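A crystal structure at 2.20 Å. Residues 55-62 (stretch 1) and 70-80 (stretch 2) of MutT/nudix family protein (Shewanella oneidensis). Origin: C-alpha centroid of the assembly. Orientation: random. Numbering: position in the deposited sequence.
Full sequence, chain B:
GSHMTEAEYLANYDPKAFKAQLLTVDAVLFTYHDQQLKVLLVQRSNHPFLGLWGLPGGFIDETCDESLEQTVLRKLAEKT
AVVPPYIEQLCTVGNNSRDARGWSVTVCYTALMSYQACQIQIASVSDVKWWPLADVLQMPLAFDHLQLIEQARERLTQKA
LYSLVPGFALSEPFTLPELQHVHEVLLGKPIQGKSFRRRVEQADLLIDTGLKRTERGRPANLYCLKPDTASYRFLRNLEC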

# COMPACT_ATOMS: atom_id res chain seq x y z
N LEU B 55 -18.82 3.31 5.35
CA LEU B 55 -18.33 2.26 4.46
C LEU B 55 -18.97 0.91 4.77
O LEU B 55 -19.24 0.60 5.94
N PRO B 56 -19.20 0.10 3.72
CA PRO B 56 -19.49 -1.31 3.97
C PRO B 56 -18.25 -1.95 4.62
O PRO B 56 -17.11 -1.55 4.30
N GLY B 57 -18.48 -2.89 5.53
CA GLY B 57 -17.40 -3.49 6.28
C GLY B 57 -17.87 -4.05 7.61
O GLY B 57 -19.05 -3.99 7.93
N GLY B 58 -16.94 -4.61 8.38
CA GLY B 58 -17.25 -5.19 9.67
C GLY B 58 -16.33 -6.34 10.05
O GLY B 58 -15.19 -6.41 9.59
N PHE B 59 -16.85 -7.25 10.86
CA PHE B 59 -16.02 -8.26 11.54
C PHE B 59 -15.68 -9.46 10.68
O PHE B 59 -16.44 -9.87 9.80
N ILE B 60 -14.52 -10.02 10.96
CA ILE B 60 -14.10 -11.29 10.38
C ILE B 60 -15.05 -12.39 10.91
O ILE B 60 -15.41 -12.38 12.08
N ASP B 61 -15.49 -13.29 10.03
CA ASP B 61 -16.27 -14.44 10.43
C ASP B 61 -15.42 -15.67 10.12
O ASP B 61 -15.23 -16.03 8.96
N GLU B 62 -14.88 -16.30 11.16
CA GLU B 62 -13.94 -17.42 10.99
C GLU B 62 -14.57 -18.67 10.40
O GLU B 62 -13.86 -19.57 9.95
N GLN B 70 -11.24 -12.52 1.55
CA GLN B 70 -12.55 -13.19 1.61
C GLN B 70 -13.49 -12.42 2.55
O GLN B 70 -14.65 -12.22 2.24
N THR B 71 -12.98 -11.92 3.66
CA THR B 71 -13.77 -11.07 4.53
C THR B 71 -14.37 -9.85 3.78
O THR B 71 -15.57 -9.66 3.81
N VAL B 72 -13.54 -9.08 3.09
CA VAL B 72 -14.01 -7.87 2.41
C VAL B 72 -14.92 -8.15 1.19
O VAL B 72 -15.81 -7.37 0.90
N LEU B 73 -14.71 -9.28 0.52
CA LEU B 73 -15.54 -9.65 -0.64
C LEU B 73 -16.93 -10.11 -0.20
O LEU B 73 -17.94 -9.82 -0.87
N ARG B 74 -16.97 -10.84 0.92
CA ARG B 74 -18.22 -11.18 1.57
C ARG B 74 -18.96 -9.93 2.00
O ARG B 74 -20.12 -9.78 1.68
N LYS B 75 -18.29 -9.00 2.70
CA LYS B 75 -18.99 -7.77 3.14
C LYS B 75 -19.54 -6.99 1.95
O LYS B 75 -20.57 -6.36 2.07
N LEU B 76 -18.83 -7.01 0.82
CA LEU B 76 -19.33 -6.32 -0.38
C LEU B 76 -20.52 -7.05 -1.03
O LEU B 76 -21.48 -6.41 -1.45
N ALA B 77 -20.44 -8.38 -1.08
CA ALA B 77 -21.47 -9.21 -1.70
C ALA B 77 -22.76 -9.24 -0.88
O ALA B 77 -23.84 -9.43 -1.44
N GLU B 78 -22.64 -9.06 0.44
CA GLU B 78 -23.78 -8.93 1.36
C GLU B 78 -24.60 -7.67 1.09
O GLU B 78 -25.76 -7.58 1.50
N LYS B 79 -23.98 -6.73 0.39
CA LYS B 79 -24.59 -5.44 0.07
C LYS B 79 -24.97 -5.33 -1.41
O LYS B 79 -25.95 -4.65 -1.74
N THR B 80 -24.19 -5.96 -2.29
CA THR B 80 -24.31 -5.73 -3.74
C THR B 80 -24.77 -6.97 -4.50
O THR B 80 -25.21 -6.85 -5.66

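Packing of the extended segment 55-62 of a MutT/nudix family protein against one side of the helix 70-80, a contact that buries 383 Å² summed over both stretches. The backbones come nearest at Gly57 and Lys75 (CA to CA 5.5 Å) and at Ile60 and Thr71 (CA to CA 5.9 Å), so the segment runs from Lys75 back toward Thr71, against the direction of the helix numbering; Pro56, ahead of this, meets Leu76 and Lys79. On the helix, Thr71, Arg74, Lys75, Glu78 and Lys79 direct their CA-to-CB bonds toward the segment, although Glu78 stops short of contact; on the segment, Pro56 and Asp61 point toward the helix.

The apolar contacts begin at Pro56, whose ring, in the C-gamma endo pucker, sets CG 3.8 Å from Leu76 CD2. The CA-to-CB bond of Leu76 points sideways, but the m,t rotamer brings the end of the side chain nearer to the proline. The aliphatic part of Lys79 (chi1 and chi2 both m) extends the same patch, with its CG 4.3 Å from Pro56 CB. At the other end Thr71, chi1 m, meets two residues: its CG2 lies 4.1 Å from Phe59 O, and its OG1 lies 3.9 Å from Ile60 CG1, a van der Waals approach, the hydroxyl being hydrogen-bonded elsewhere in the structure. Ile60 (m,t) makes this contact even though its CA-to-CB bond points away; Phe59 also points away, and its ring stays clear of the helix, leaving its carbonyl to make the contacts.

Lys75, with chi1 to chi3 all m and chi4 t, covers the two glycines with its methylenes: CE is 3.5 Å from Gly57 O and 4.0 Å from Gly58 N. A CB on Gly58 would sit a tight 3.3 Å from Lys75 CE, and the backbone angles of both glycines would in any case jam a CB against the preceding carbonyl oxygen. At Gly57 the lysine is no obstacle, since a CB there would point away.

The direct hydrogen bond between the stretches runs from Arg74 NH1 to Phe59 O (3.2 Å, 153° at the hydrogen). The t,t,p course of chi1 to chi3 carries the guanidinium up to this carbonyl, which lies at its edge, near its plane, while Asp61 CB lies over one face, 3.5 Å from NH1. Asp61 N is 3.4 Å from Arg74 NH1, but both are donors and do not bond. Asp61 (chi1 t) thus meets the arginine through its methylene, not its carboxylate.

Glu78, chi1 m and chi2 t, joins the two basic side chains along the helix through salt bridges: Arg74 NH2 reaches its OE2 at 3.2 Å and Lys75 NZ its OE1 at 3.0 Å. Water 1 ties this cluster to the segment, donating to Phe59 O at 2.8 Å while accepting from Arg74 NH2 at 2.8 Å and Lys75 NZ at 3.1 Å. Phe59 O therefore receives both the arginine and the water.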

# COMPACT_ATOMS: atom_id res chain seq x y z
CB LEU B 55 -16.81 2.14 4.59
CG LEU B 55 -16.00 3.42 4.35
CD1 LEU B 55 -14.50 3.21 4.59
CD2 LEU B 55 -16.28 3.94 2.96
CB PRO B 56 -19.76 -1.89 2.58
CG PRO B 56 -19.17 -0.90 1.64
CD PRO B 56 -19.17 0.42 2.28
CB PHE B 59 -16.67 -8.72 12.88
CG PHE B 59 -16.94 -7.59 13.85
CD1 PHE B 59 -15.91 -6.91 14.46
CD2 PHE B 59 -18.25 -7.20 14.13
CE1 PHE B 59 -16.16 -5.84 15.37
CE2 PHE B 59 -18.52 -6.14 15.02
CZ PHE B 59 -17.47 -5.46 15.64
CB ILE B 60 -12.60 -11.54 10.74
CG1 ILE B 60 -11.74 -10.49 10.06
CG2 ILE B 60 -12.12 -12.99 10.44
CD1 ILE B 60 -10.44 -10.23 10.75
CB ASP B 61 -17.60 -14.46 9.69
CG ASP B 61 -18.55 -15.55 10.19
OD1 ASP B 61 -18.08 -16.65 10.56
OD2 ASP B 61 -19.78 -15.32 10.20
CB GLU B 62 -13.21 -17.75 12.30
CG GLU B 62 -12.70 -16.52 13.02
CD GLU B 62 -11.56 -16.80 13.97
OE1 GLU B 62 -11.20 -18.00 14.16
OE2 GLU B 62 -11.00 -15.82 14.51
CB GLN B 70 -12.39 -14.66 2.01
CG GLN B 70 -11.61 -15.45 0.96
CD GLN B 70 -11.64 -16.98 1.12
OE1 GLN B 70 -11.08 -17.71 0.29
NE2 GLN B 70 -12.28 -17.45 2.18
CB THR B 71 -12.97 -10.62 5.75
OG1 THR B 71 -12.49 -11.80 6.44
CG2 THR B 71 -13.85 -9.76 6.67
CB VAL B 72 -12.84 -6.88 2.08
CG1 VAL B 72 -11.97 -7.37 0.92
CG2 VAL B 72 -13.39 -5.45 1.85
CB LEU B 73 -14.86 -10.74 -1.47
CG LEU B 73 -13.55 -10.38 -2.19
CD1 LEU B 73 -12.94 -11.59 -2.87
CD2 LEU B 73 -13.76 -9.25 -3.19
CB ARG B 74 -18.03 -12.12 2.78
CG ARG B 74 -19.35 -12.41 3.50
CD ARG B 74 -19.23 -13.29 4.73
NE ARG B 74 -18.15 -12.92 5.64
CZ ARG B 74 -18.27 -12.07 6.67
NH1 ARG B 74 -17.22 -11.85 7.44
NH2 ARG B 74 -19.40 -11.43 6.91
CB LYS B 75 -18.14 -6.83 4.01
CG LYS B 75 -17.49 -7.41 5.26
CD LYS B 75 -18.47 -8.15 6.22
CE LYS B 75 -19.50 -7.25 6.89
NZ LYS B 75 -20.47 -8.08 7.67
CB LEU B 76 -18.21 -6.02 -1.40
CG LEU B 76 -17.24 -4.92 -0.94
CD1 LEU B 76 -16.00 -4.81 -1.82
CD2 LEU B 76 -17.92 -3.55 -0.78
CB ALA B 77 -20.94 -10.62 -1.92
CB GLU B 78 -23.28 -8.90 2.81
CG GLU B 78 -22.82 -10.25 3.32
CD GLU B 78 -22.33 -10.22 4.74
OE1 GLU B 78 -22.01 -9.15 5.27
OE2 GLU B 78 -22.23 -11.30 5.35
CB LYS B 79 -23.65 -4.27 0.43
CG LYS B 79 -23.25 -4.22 1.88
CD LYS B 79 -24.46 -3.86 2.73
CE LYS B 79 -24.52 -4.68 4.01
NZ LYS B 79 -25.61 -4.16 4.89
CB THR B 80 -22.97 -5.31 -4.37
OG1 THR B 80 -22.00 -6.33 -4.11
CG2 THR B 80 -22.46 -4.01 -3.80
O HOH W 1 -19.17 -10.21 9.43